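Local coordinates for protein putative agmatinase (Clostridium difficile, PDB 3LHL) that probably hydrolyses agmatine to putrescine and urea, as a manganese-dependent member of the arginase family, at residues V117-E128 with H137-W145; S33-T43 with T260-R268. All blocks are in the same frame, centred on the assembly; numbering follows the deposited sequence.

Contact 1: residues V117-E128 with H137-W145; sequences VIHFDAHTDLRE and HATVIKRIW. With MN (manganese (II) ion), chain C; MN (manganese (II) ion), chain B.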
loop_
_atom_site.group_PDB
_atom_site.type_symbol
_atom_site.label_atom_id
_atom_site.label_comp_id
_atom_site.label_asym_id
_atom_site.label_seq_id
_atom_site.Cartn_x
_atom_site.Cartn_y
_atom_site.Cartn_z
ATOM N N VAL A 117 4.517 8.851 6.328
ATOM C CA VAL A 117 3.661 8.026 5.491
ATOM C C VAL A 117 3.651 8.469 4.028
ATOM O O VAL A 117 3.374 9.630 3.723
ATOM C CB VAL A 117 2.198 8.054 6.006
ATOM C CG1 VAL A 117 1.310 7.210 5.101
ATOM C CG2 VAL A 117 2.137 7.562 7.443
ATOM N N ILE A 118 3.966 7.541 3.131
ATOM C CA ILE A 118 3.937 7.826 1.704
ATOM C C ILE A 118 2.681 7.124 1.198
ATOM O O ILE A 118 2.527 5.909 1.353
ATOM C CB ILE A 118 5.213 7.312 0.997
ATOM C CG1 ILE A 118 6.402 8.194 1.412
ATOM C CG2 ILE A 118 5.032 7.342 -0.524
ATOM C CD1 ILE A 118 7.728 7.845 0.743
ATOM N N HIS A 119 1.785 7.908 0.606
ATOM C CA HIS A 119 0.491 7.421 0.137
ATOM C C HIS A 119 0.206 7.618 -1.361
ATOM O O HIS A 119 0.146 8.746 -1.848
ATOM C CB HIS A 119 -0.577 8.116 0.990
ATOM C CG HIS A 119 -1.991 7.865 0.566
ATOM N ND1 HIS A 119 -2.530 6.599 0.459
ATOM C CD2 HIS A 119 -3.001 8.727 0.298
ATOM C CE1 HIS A 119 -3.811 6.693 0.149
ATOM N NE2 HIS A 119 -4.123 7.973 0.046
ATOM N N PHE A 120 0.042 6.512 -2.082
ATOM C CA PHE A 120 -0.275 6.543 -3.510
ATOM C C PHE A 120 -1.733 6.123 -3.632
ATOM O O PHE A 120 -2.142 5.091 -3.089
ATOM C CB PHE A 120 0.635 5.587 -4.288
ATOM C CG PHE A 120 2.017 6.132 -4.526
ATOM C CD1 PHE A 120 2.264 6.997 -5.589
ATOM C CD2 PHE A 120 3.064 5.808 -3.668
ATOM C CE1 PHE A 120 3.538 7.535 -5.794
ATOM C CE2 PHE A 120 4.344 6.344 -3.864
ATOM C CZ PHE A 120 4.581 7.207 -4.925
ATOM N N ASP A 121 -2.517 6.908 -4.358
ATOM C CA ASP A 121 -3.939 6.620 -4.454
ATOM C C ASP A 121 -4.604 7.523 -5.488
ATOM O O ASP A 121 -4.073 8.580 -5.846
ATOM C CB ASP A 121 -4.578 6.897 -3.085
ATOM C CG ASP A 121 -5.782 6.012 -2.790
ATOM O OD1 ASP A 121 -6.724 5.960 -3.616
ATOM O OD2 ASP A 121 -5.777 5.375 -1.712
ATOM N N ALA A 122 -5.775 7.104 -5.957
ATOM C CA ALA A 122 -6.545 7.900 -6.900
ATOM C C ALA A 122 -7.475 8.743 -6.032
ATOM O O ALA A 122 -7.943 9.810 -6.448
ATOM C CB ALA A 122 -7.351 7.003 -7.804
ATOM N N HIS A 123 -7.713 8.258 -4.812
ATOM C CA HIS A 123 -8.591 8.926 -3.855
ATOM C C HIS A 123 -7.851 9.463 -2.633
ATOM O O HIS A 123 -6.845 8.892 -2.198
ATOM C CB HIS A 123 -9.688 7.958 -3.401
ATOM C CG HIS A 123 -10.311 7.198 -4.528
ATOM N ND1 HIS A 123 -9.796 6.006 -4.995
ATOM C CD2 HIS A 123 -11.352 7.503 -5.341
ATOM C CE1 HIS A 123 -10.490 5.614 -6.049
ATOM N NE2 HIS A 123 -11.439 6.505 -6.279
ATOM N N THR A 124 -8.369 10.555 -2.075
ATOM C CA THR A 124 -7.778 11.188 -0.900
ATOM C C THR A 124 -7.899 10.311 0.347
ATOM O O THR A 124 -6.963 10.219 1.144
ATOM C CB THR A 124 -8.455 12.555 -0.583
ATOM O OG1 THR A 124 -9.775 12.328 -0.069
ATOM C CG2 THR A 124 -8.546 13.427 -1.838
ATOM N N ASP A 125 -9.053 9.667 0.509
ATOM C CA ASP A 125 -9.300 8.826 1.677
ATOM C C ASP A 125 -9.268 9.672 2.953
ATOM O O ASP A 125 -8.996 9.168 4.041
ATOM C CB ASP A 125 -8.254 7.710 1.774
ATOM C CG ASP A 125 -8.497 6.597 0.777
ATOM O OD1 ASP A 125 -9.566 6.603 0.132
ATOM O OD2 ASP A 125 -7.626 5.712 0.646
ATOM N N LEU A 126 -9.557 10.963 2.813
ATOM C CA LEU A 126 -9.533 11.863 3.952
ATOM C C LEU A 126 -10.884 12.119 4.620
ATOM O O LEU A 126 -10.941 12.745 5.677
ATOM C CB LEU A 126 -8.897 13.192 3.542
ATOM C CG LEU A 126 -7.373 13.193 3.376
ATOM C CD1 LEU A 126 -6.895 14.565 2.942
ATOM C CD2 LEU A 126 -6.718 12.805 4.699
ATOM N N ARG A 127 -11.976 11.639 4.038
ATOM C CA ARG A 127 -13.262 11.897 4.670
ATOM C C ARG A 127 -13.352 11.223 6.039
ATOM O O ARG A 127 -12.770 10.159 6.264
ATOM C CB ARG A 127 -14.417 11.461 3.765
ATOM C CG ARG A 127 -14.591 9.974 3.563
ATOM C CD ARG A 127 -15.611 9.756 2.451
ATOM N NE ARG A 127 -15.111 10.302 1.191
ATOM C CZ ARG A 127 -15.861 10.569 0.126
ATOM N NH1 ARG A 127 -17.169 10.348 0.154
ATOM N NH2 ARG A 127 -15.296 11.053 -0.971
ATOM N N GLU A 128 -14.072 11.873 6.949
ATOM C CA GLU A 128 -14.246 11.396 8.318
ATOM C C GLU A 128 -15.034 10.086 8.384
ATOM O O GLU A 128 -14.719 9.206 9.181
ATOM C CB GLU A 128 -14.942 12.483 9.141
ATOM C CG GLU A 128 -15.143 12.164 10.625
ATOM C CD GLU A 128 -13.846 11.857 11.362
ATOM O OE1 GLU A 128 -12.791 12.428 11.009
ATOM O OE2 GLU A 128 -13.886 11.053 12.313
ATOM N N HIS A 137 -12.488 2.013 3.974
ATOM C CA HIS A 137 -11.347 2.126 3.076
ATOM C C HIS A 137 -11.196 3.584 2.633
ATOM O O HIS A 137 -10.098 4.031 2.299
ATOM C CB HIS A 137 -11.536 1.228 1.842
ATOM C CG HIS A 137 -12.809 1.475 1.091
ATOM N ND1 HIS A 137 -14.002 0.867 1.425
ATOM C CD2 HIS A 137 -13.075 2.255 0.015
ATOM C CE1 HIS A 137 -14.946 1.258 0.585
ATOM N NE2 HIS A 137 -14.411 2.100 -0.279
ATOM N N ALA A 138 -12.307 4.321 2.657
ATOM C CA ALA A 138 -12.337 5.723 2.232
ATOM C C ALA A 138 -11.971 6.758 3.299
ATOM O O ALA A 138 -11.931 7.959 3.013
ATOM C CB ALA A 138 -13.714 6.052 1.666
ATOM N N THR A 139 -11.706 6.303 4.520
ATOM C CA THR A 139 -11.352 7.218 5.601
ATOM C C THR A 139 -10.008 6.843 6.210
ATOM O O THR A 139 -9.562 7.479 7.162
ATOM C CB THR A 139 -12.386 7.166 6.744
ATOM O OG1 THR A 139 -12.274 5.904 7.412
ATOM C CG2 THR A 139 -13.816 7.324 6.210
ATOM N N VAL A 140 -9.362 5.819 5.660
ATOM C CA VAL A 140 -8.098 5.341 6.209
ATOM C C VAL A 140 -7.019 6.400 6.470
ATOM O O VAL A 140 -6.388 6.390 7.528
ATOM C CB VAL A 140 -7.499 4.192 5.332
ATOM C CG1 VAL A 140 -7.013 4.732 3.986
ATOM C CG2 VAL A 140 -6.369 3.503 6.087
ATOM N N ILE A 141 -6.809 7.321 5.535
ATOM C CA ILE A 141 -5.783 8.332 5.745
ATOM C C ILE A 141 -6.174 9.328 6.828
ATOM O O ILE A 141 -5.312 9.856 7.531
ATOM C CB ILE A 141 -5.449 9.082 4.428
ATOM C CG1 ILE A 141 -4.934 8.081 3.392
ATOM C CG2 ILE A 141 -4.377 10.146 4.676
ATOM C CD1 ILE A 141 -3.737 7.275 3.863
ATOM N N LYS A 142 -7.473 9.585 6.969
ATOM C CA LYS A 142 -7.940 10.503 7.999
ATOM C C LYS A 142 -7.656 9.840 9.344
ATOM O O LYS A 142 -7.207 10.490 10.286
ATOM C CB LYS A 142 -9.438 10.769 7.844
ATOM C CG LYS A 142 -10.001 11.767 8.848
ATOM C CD LYS A 142 -9.345 13.139 8.704
ATOM C CE LYS A 142 -9.784 14.082 9.812
ATOM N NZ LYS A 142 -11.258 14.304 9.819
ATOM N N ARG A 143 -7.910 8.536 9.424
ATOM C CA ARG A 143 -7.653 7.791 10.652
ATOM C C ARG A 143 -6.175 7.876 11.004
ATOM O O ARG A 143 -5.815 8.080 12.162
ATOM C CB ARG A 143 -8.042 6.320 10.491
ATOM C CG ARG A 143 -9.533 6.096 10.446
ATOM C CD ARG A 143 -10.197 6.713 11.670
ATOM N NE ARG A 143 -11.463 7.312 11.282
ATOM C CZ ARG A 143 -11.760 8.598 11.414
ATOM N NH1 ARG A 143 -10.884 9.443 11.940
ATOM N NH2 ARG A 143 -12.932 9.039 10.988
ATOM N N ILE A 144 -5.324 7.723 9.994
ATOM C CA ILE A 144 -3.889 7.788 10.205
ATOM C C ILE A 144 -3.446 9.194 10.593
ATOM O O ILE A 144 -2.552 9.357 11.415
ATOM C CB ILE A 144 -3.125 7.318 8.952
ATOM C CG1 ILE A 144 -3.348 5.809 8.768
ATOM C CG2 ILE A 144 -1.641 7.673 9.076
ATOM C CD1 ILE A 144 -2.697 5.210 7.534
ATOM N N TRP A 145 -4.076 10.209 10.014
ATOM C CA TRP A 145 -3.725 11.579 10.353
ATOM C C TRP A 145 -4.043 11.842 11.829
ATOM O O TRP A 145 -3.340 12.604 12.495
ATOM C CB TRP A 145 -4.494 12.571 9.483
ATOM C CG TRP A 145 -4.216 13.993 9.857
ATOM C CD1 TRP A 145 -3.117 14.733 9.519
ATOM C CD2 TRP A 145 -5.022 14.829 10.698
ATOM N NE1 TRP A 145 -3.188 15.981 10.101
ATOM C CE2 TRP A 145 -4.348 16.066 10.828
ATOM C CE3 TRP A 145 -6.249 14.652 11.354
ATOM C CZ2 TRP A 145 -4.861 17.124 11.592
ATOM C CZ3 TRP A 145 -6.761 15.702 12.113
ATOM C CH2 TRP A 145 -6.065 16.925 12.225
HETATM MN MN MN C . -8.329 4.346 -4.010
HETATM MN MN MN B . -7.314 4.036 -0.967
HETATM O O HOH W 1 -12.588 15.316 6.887
HETATM O O HOH W 2 -12.282 9.098 0.616
#
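I141 packs over one face of the H119 ring in the closely packed part of this contact: its CD1 sits over the centre of the imidazole, 3.6 Å from the ring centroid and 7° off the normal, a CH-pi contact. With CG1 anti to the carbonyl carbon and the chain bent again at chi2, CG1 and CD1 both come over the ring, while CG2 branches off to L126 and meets its CD2 at 3.5 Å. A branched aliphatic residue suits this place because its two arms serve two partners. Two residues earlier in the strand, V117 meets I144 more loosely, CG2 to CG2 at 4.1 Å. Strand 115-120 and helix 140-148 belong to a beta-alpha-beta unit completed by strand 153-158, and the loop leaving the strand's C-terminal end carries metal ligands, as in the arginase fold. D121 bridges two manganese ions, giving OD1 to the one that H123 also binds and OD2 to the one that D125 also binds; H98, D202 and D204 complete the sites. D121 OD1 also accepts the backbone N of H123 in an Asx turn, which would help to fix the rotation of the bridging carboxylate. D125 in turn is backed by the start of the helix, where its O receives weak bonds from I141 N and K142 N. The outer edge is polar and partly exposed. There E128 forms a salt-bridge network, OE1 to K142 NZ at 2.7 Å and OE2 to R143 NH2 at 2.6 Å, the latter a weak, bent hydrogen bond, with carboxylate and guanidinium planes 59° apart. R143 has a second acid in D146.

Contact 2: residues S33-T43 with T260-R268; sequences SMRKEFYGLET and TVIACKILR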
loop_
_atom_site.group_PDB
_atom_site.type_symbol
_atom_site.label_atom_id
_atom_site.label_comp_id
_atom_site.label_asym_id
_atom_site.label_seq_id
_atom_site.Cartn_x
_atom_site.Cartn_y
_atom_site.Cartn_z
ATOM N N SER A 33 -5.447 -14.500 -5.792
ATOM C CA SER A 33 -5.448 -14.413 -7.243
ATOM C C SER A 33 -4.003 -14.249 -7.730
ATOM O O SER A 33 -3.604 -14.821 -8.740
ATOM C CB SER A 33 -6.291 -13.224 -7.701
ATOM O OG SER A 33 -6.224 -13.078 -9.105
HETATM N N MSE A 34 -3.218 -13.470 -6.992
HETATM C CA MSE A 34 -1.826 -13.247 -7.356
HETATM C C MSE A 34 -0.988 -14.498 -7.105
HETATM O O MSE A 34 0.014 -14.728 -7.780
HETATM C CB MSE A 34 -1.242 -12.091 -6.544
HETATM C CG MSE A 34 -1.940 -10.756 -6.741
HETATM SE SE MSE A 34 -1.237 -9.438 -5.515
HETATM C CE MSE A 34 -2.863 -8.807 -4.727
ATOM N N ARG A 35 -1.403 -15.301 -6.131
ATOM C CA ARG A 35 -0.668 -16.507 -5.779
ATOM C C ARG A 35 -0.537 -17.506 -6.924
ATOM O O ARG A 35 0.545 -18.039 -7.166
ATOM C CB ARG A 35 -1.308 -17.187 -4.561
ATOM C CG ARG A 35 -0.618 -18.484 -4.156
ATOM C CD ARG A 35 -1.015 -18.938 -2.763
ATOM N NE ARG A 35 -0.732 -17.909 -1.763
ATOM C CZ ARG A 35 -1.668 -17.190 -1.150
ATOM N NH1 ARG A 35 -2.952 -17.391 -1.429
ATOM N NH2 ARG A 35 -1.323 -16.269 -0.264
ATOM N N LYS A 36 -1.629 -17.755 -7.635
ATOM C CA LYS A 36 -1.585 -18.702 -8.743
ATOM C C LYS A 36 -0.976 -18.082 -9.992
ATOM O O LYS A 36 -0.864 -18.737 -11.024
ATOM C CB LYS A 36 -2.991 -19.210 -9.065
ATOM C CG LYS A 36 -3.978 -18.124 -9.463
ATOM C CD LYS A 36 -5.276 -18.722 -9.998
ATOM C CE LYS A 36 -5.041 -19.473 -11.311
ATOM N NZ LYS A 36 -6.300 -19.941 -11.965
ATOM N N GLU A 37 -0.584 -16.818 -9.886
ATOM C CA GLU A 37 -0.002 -16.083 -11.003
ATOM C C GLU A 37 1.496 -15.828 -10.811
ATOM O O GLU A 37 2.299 -16.023 -11.724
ATOM C CB GLU A 37 -0.735 -14.744 -11.154
ATOM C CG GLU A 37 -0.154 -13.787 -12.187
ATOM C CD GLU A 37 -0.679 -14.039 -13.590
ATOM O OE1 GLU A 37 -1.919 -14.040 -13.767
ATOM O OE2 GLU A 37 0.145 -14.228 -14.515
ATOM N N PHE A 38 1.861 -15.383 -9.615
ATOM C CA PHE A 38 3.245 -15.074 -9.301
ATOM C C PHE A 38 4.229 -16.176 -9.721
ATOM O O PHE A 38 5.341 -15.886 -10.164
ATOM C CB PHE A 38 3.381 -14.798 -7.800
ATOM C CG PHE A 38 4.584 -13.978 -7.447
ATOM C CD1 PHE A 38 4.645 -12.631 -7.792
ATOM C CD2 PHE A 38 5.669 -14.555 -6.804
ATOM C CE1 PHE A 38 5.777 -11.870 -7.503
ATOM C CE2 PHE A 38 6.801 -13.808 -6.511
ATOM C CZ PHE A 38 6.859 -12.462 -6.862
ATOM N N TYR A 39 3.808 -17.432 -9.584
ATOM C CA TYR A 39 4.633 -18.592 -9.933
ATOM C C TYR A 39 5.438 -18.448 -11.222
ATOM O O TYR A 39 6.660 -18.622 -11.228
ATOM C CB TYR A 39 3.768 -19.851 -10.073
ATOM C CG TYR A 39 3.123 -20.346 -8.797
ATOM C CD1 TYR A 39 3.893 -20.675 -7.681
ATOM C CD2 TYR A 39 1.739 -20.515 -8.715
ATOM C CE1 TYR A 39 3.299 -21.161 -6.512
ATOM C CE2 TYR A 39 1.137 -21.000 -7.553
ATOM C CZ TYR A 39 1.922 -21.319 -6.455
ATOM O OH TYR A 39 1.329 -21.789 -5.301
ATOM N N GLY A 40 4.745 -18.134 -12.312
ATOM C CA GLY A 40 5.397 -18.034 -13.606
ATOM C C GLY A 40 6.107 -16.763 -14.025
ATOM O O GLY A 40 6.617 -16.694 -15.145
ATOM N N LEU A 41 6.152 -15.760 -13.157
ATOM C CA LEU A 41 6.825 -14.515 -13.509
ATOM C C LEU A 41 8.317 -14.572 -13.203
ATOM O O LEU A 41 8.749 -15.261 -12.280
ATOM C CB LEU A 41 6.186 -13.337 -12.770
ATOM C CG LEU A 41 4.851 -12.841 -13.334
ATOM C CD1 LEU A 41 3.821 -13.955 -13.322
ATOM C CD2 LEU A 41 4.371 -11.657 -12.514
ATOM N N GLU A 42 9.101 -13.849 -13.994
ATOM C CA GLU A 42 10.546 -13.808 -13.813
ATOM C C GLU A 42 10.909 -13.242 -12.439
ATOM O O GLU A 42 10.260 -12.320 -11.948
ATOM C CB GLU A 42 11.185 -12.938 -14.893
ATOM C CG GLU A 42 10.921 -13.385 -16.323
ATOM C CD GLU A 42 11.401 -14.800 -16.604
ATOM O OE1 GLU A 42 12.354 -15.258 -15.936
ATOM O OE2 GLU A 42 10.834 -15.451 -17.507
ATOM N N THR A 43 11.950 -13.795 -11.825
ATOM C CA THR A 43 12.400 -13.323 -10.521
ATOM C C THR A 43 13.392 -12.181 -10.716
ATOM O O THR A 43 13.769 -11.501 -9.763
ATOM C CB THR A 43 13.094 -14.448 -9.706
ATOM O OG1 THR A 43 14.301 -14.854 -10.367
ATOM C CG2 THR A 43 12.166 -15.648 -9.553
ATOM N N THR A 260 -4.042 -8.314 -12.283
ATOM C CA THR A 260 -3.373 -9.232 -11.371
ATOM C C THR A 260 -1.882 -9.292 -11.696
ATOM O O THR A 260 -1.032 -9.311 -10.804
ATOM C CB THR A 260 -3.985 -10.646 -11.487
ATOM O OG1 THR A 260 -5.381 -10.581 -11.161
ATOM C CG2 THR A 260 -3.287 -11.629 -10.539
ATOM N N VAL A 261 -1.573 -9.316 -12.987
ATOM C CA VAL A 261 -0.196 -9.375 -13.438
ATOM C C VAL A 261 0.522 -8.108 -12.991
ATOM O O VAL A 261 1.660 -8.153 -12.539
ATOM C CB VAL A 261 -0.132 -9.500 -14.977
ATOM C CG1 VAL A 261 1.314 -9.550 -15.439
ATOM C CG2 VAL A 261 -0.877 -10.751 -15.420
ATOM N N ILE A 262 -0.159 -6.975 -13.117
ATOM C CA ILE A 262 0.414 -5.698 -12.714
ATOM C C ILE A 262 0.733 -5.709 -11.219
ATOM O O ILE A 262 1.802 -5.261 -10.801
ATOM C CB ILE A 262 -0.561 -4.540 -13.016
ATOM C CG1 ILE A 262 -0.793 -4.449 -14.532
ATOM C CG2 ILE A 262 -0.023 -3.241 -12.444
ATOM C CD1 ILE A 262 -1.754 -3.346 -14.964
ATOM N N ALA A 263 -0.195 -6.226 -10.418
ATOM C CA ALA A 263 0.000 -6.286 -8.972
ATOM C C ALA A 263 1.193 -7.190 -8.643
ATOM O O ALA A 263 1.975 -6.905 -7.735
ATOM C CB ALA A 263 -1.267 -6.817 -8.290
ATOM N N CYS A 264 1.319 -8.279 -9.390
ATOM C CA CYS A 264 2.405 -9.218 -9.165
ATOM C C CYS A 264 3.745 -8.564 -9.440
ATOM O O CYS A 264 4.687 -8.726 -8.667
ATOM C CB CYS A 264 2.233 -10.449 -10.049
ATOM S SG CYS A 264 0.907 -11.560 -9.510
ATOM N N LYS A 265 3.826 -7.814 -10.534
ATOM C CA LYS A 265 5.070 -7.149 -10.889
ATOM C C LYS A 265 5.397 -6.060 -9.871
ATOM O O LYS A 265 6.553 -5.891 -9.478
ATOM C CB LYS A 265 4.973 -6.553 -12.295
ATOM C CG LYS A 265 6.296 -6.024 -12.842
ATOM C CD LYS A 265 6.144 -5.575 -14.292
ATOM C CE LYS A 265 7.488 -5.263 -14.923
ATOM N NZ LYS A 265 7.357 -5.060 -16.395
ATOM N N ILE A 266 4.380 -5.322 -9.438
ATOM C CA ILE A 266 4.603 -4.274 -8.455
ATOM C C ILE A 266 5.097 -4.914 -7.159
ATOM O O ILE A 266 6.004 -4.408 -6.505
ATOM C CB ILE A 266 3.310 -3.457 -8.215
ATOM C CG1 ILE A 266 3.025 -2.592 -9.447
ATOM C CG2 ILE A 266 3.451 -2.584 -6.970
ATOM C CD1 ILE A 266 1.773 -1.743 -9.343
ATOM N N LEU A 267 4.503 -6.044 -6.802
ATOM C CA LEU A 267 4.908 -6.752 -5.597
ATOM C C LEU A 267 6.395 -7.105 -5.695
ATOM O O LEU A 267 7.165 -6.887 -4.751
ATOM C CB LEU A 267 4.074 -8.026 -5.428
ATOM C CG LEU A 267 4.536 -9.007 -4.349
ATOM C CD1 LEU A 267 4.531 -8.336 -2.985
ATOM C CD2 LEU A 267 3.625 -10.224 -4.354
ATOM N N ARG A 268 6.800 -7.640 -6.843
ATOM C CA ARG A 268 8.197 -8.021 -7.035
ATOM C C ARG A 268 9.166 -6.853 -6.892
ATOM O O ARG A 268 10.115 -6.926 -6.108
ATOM C CB ARG A 268 8.408 -8.659 -8.406
ATOM C CG ARG A 268 9.832 -9.167 -8.602
ATOM C CD ARG A 268 10.070 -9.617 -10.025
ATOM N NE ARG A 268 10.074 -8.486 -10.946
ATOM C CZ ARG A 268 9.994 -8.594 -12.267
ATOM N NH1 ARG A 268 9.894 -9.788 -12.834
ATOM N NH2 ARG A 268 10.019 -7.505 -13.021
HETATM O O HOH W 3 -6.708 -13.025 -11.760
#
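Helix 33-38 crosses helix 260-268 at -74° with 9.4 Å between their axes, and the chain after it turns through a type I beta turn from F38 to L41 and runs on past the R268 side chain. C264 sits at the middle of the contact, where a small side chain lets several larger ones gather. Its SG lies 3.7 Å from CB of M34, a selenomethionine here, and 3.6 Å from CG of E37, while its CB is pressed by CD2 of L41 at 3.5 Å, closer than carbons usually pack. Farther along the same M34 side chain, the selenium meets the methyl of A263, SE to CB at 3.8 Å. F38 turns its edge to the second helix: CE1 lies 3.5 Å from C264 O, which is in the plane of the ring, and CG anti to the backbone N (chi1 -158°) directs the ring that way. At one end the contact is polar, a water joining S33 OG to T260 OG1, as befits two short hydroxyl side chains. At the other, R268 NH1 donates to E42 O at 2.7 Å; the carbonyl oxygen lies in the guanidinium plane, although the donor stands above the carbonyl plane. The long arginine, bent at chi3 (69°), spans the distance from the helix to this extended segment. E37 lays the aliphatic part of its chain over the helix and brings its carboxylate alongside CG2 of V261. Around the contact, M34 and L267 both reach I94 of strand 90-95 in the central parallel sheet, I262 and I266 pack on helix 224-227, and T43 pairs through its backbone with L52.

Overall arrangement
From the N terminus the chain forms strand 10-15 and then 33-43, whose partner lies more than two hundred residues on. It then adds strands 57-62 and 90-95 to the parallel sheet before strand 115-120, where contact 1 closes a short loop: only eight residues separate 117-128 from 137-145. After strands 153-158, 176-179, 196-202 and 240-247 have been laid down, helix 258-278 returns to meet 33-43, so contact 2 closes a long loop with contact 1 nested inside it. The two lie on opposite sides of the chain's centre, their centres 26 Å apart, without touching. Contact 1 joins neighbouring elements beside the manganese site; contact 2 ties the N-terminal part of the fold to its last helix.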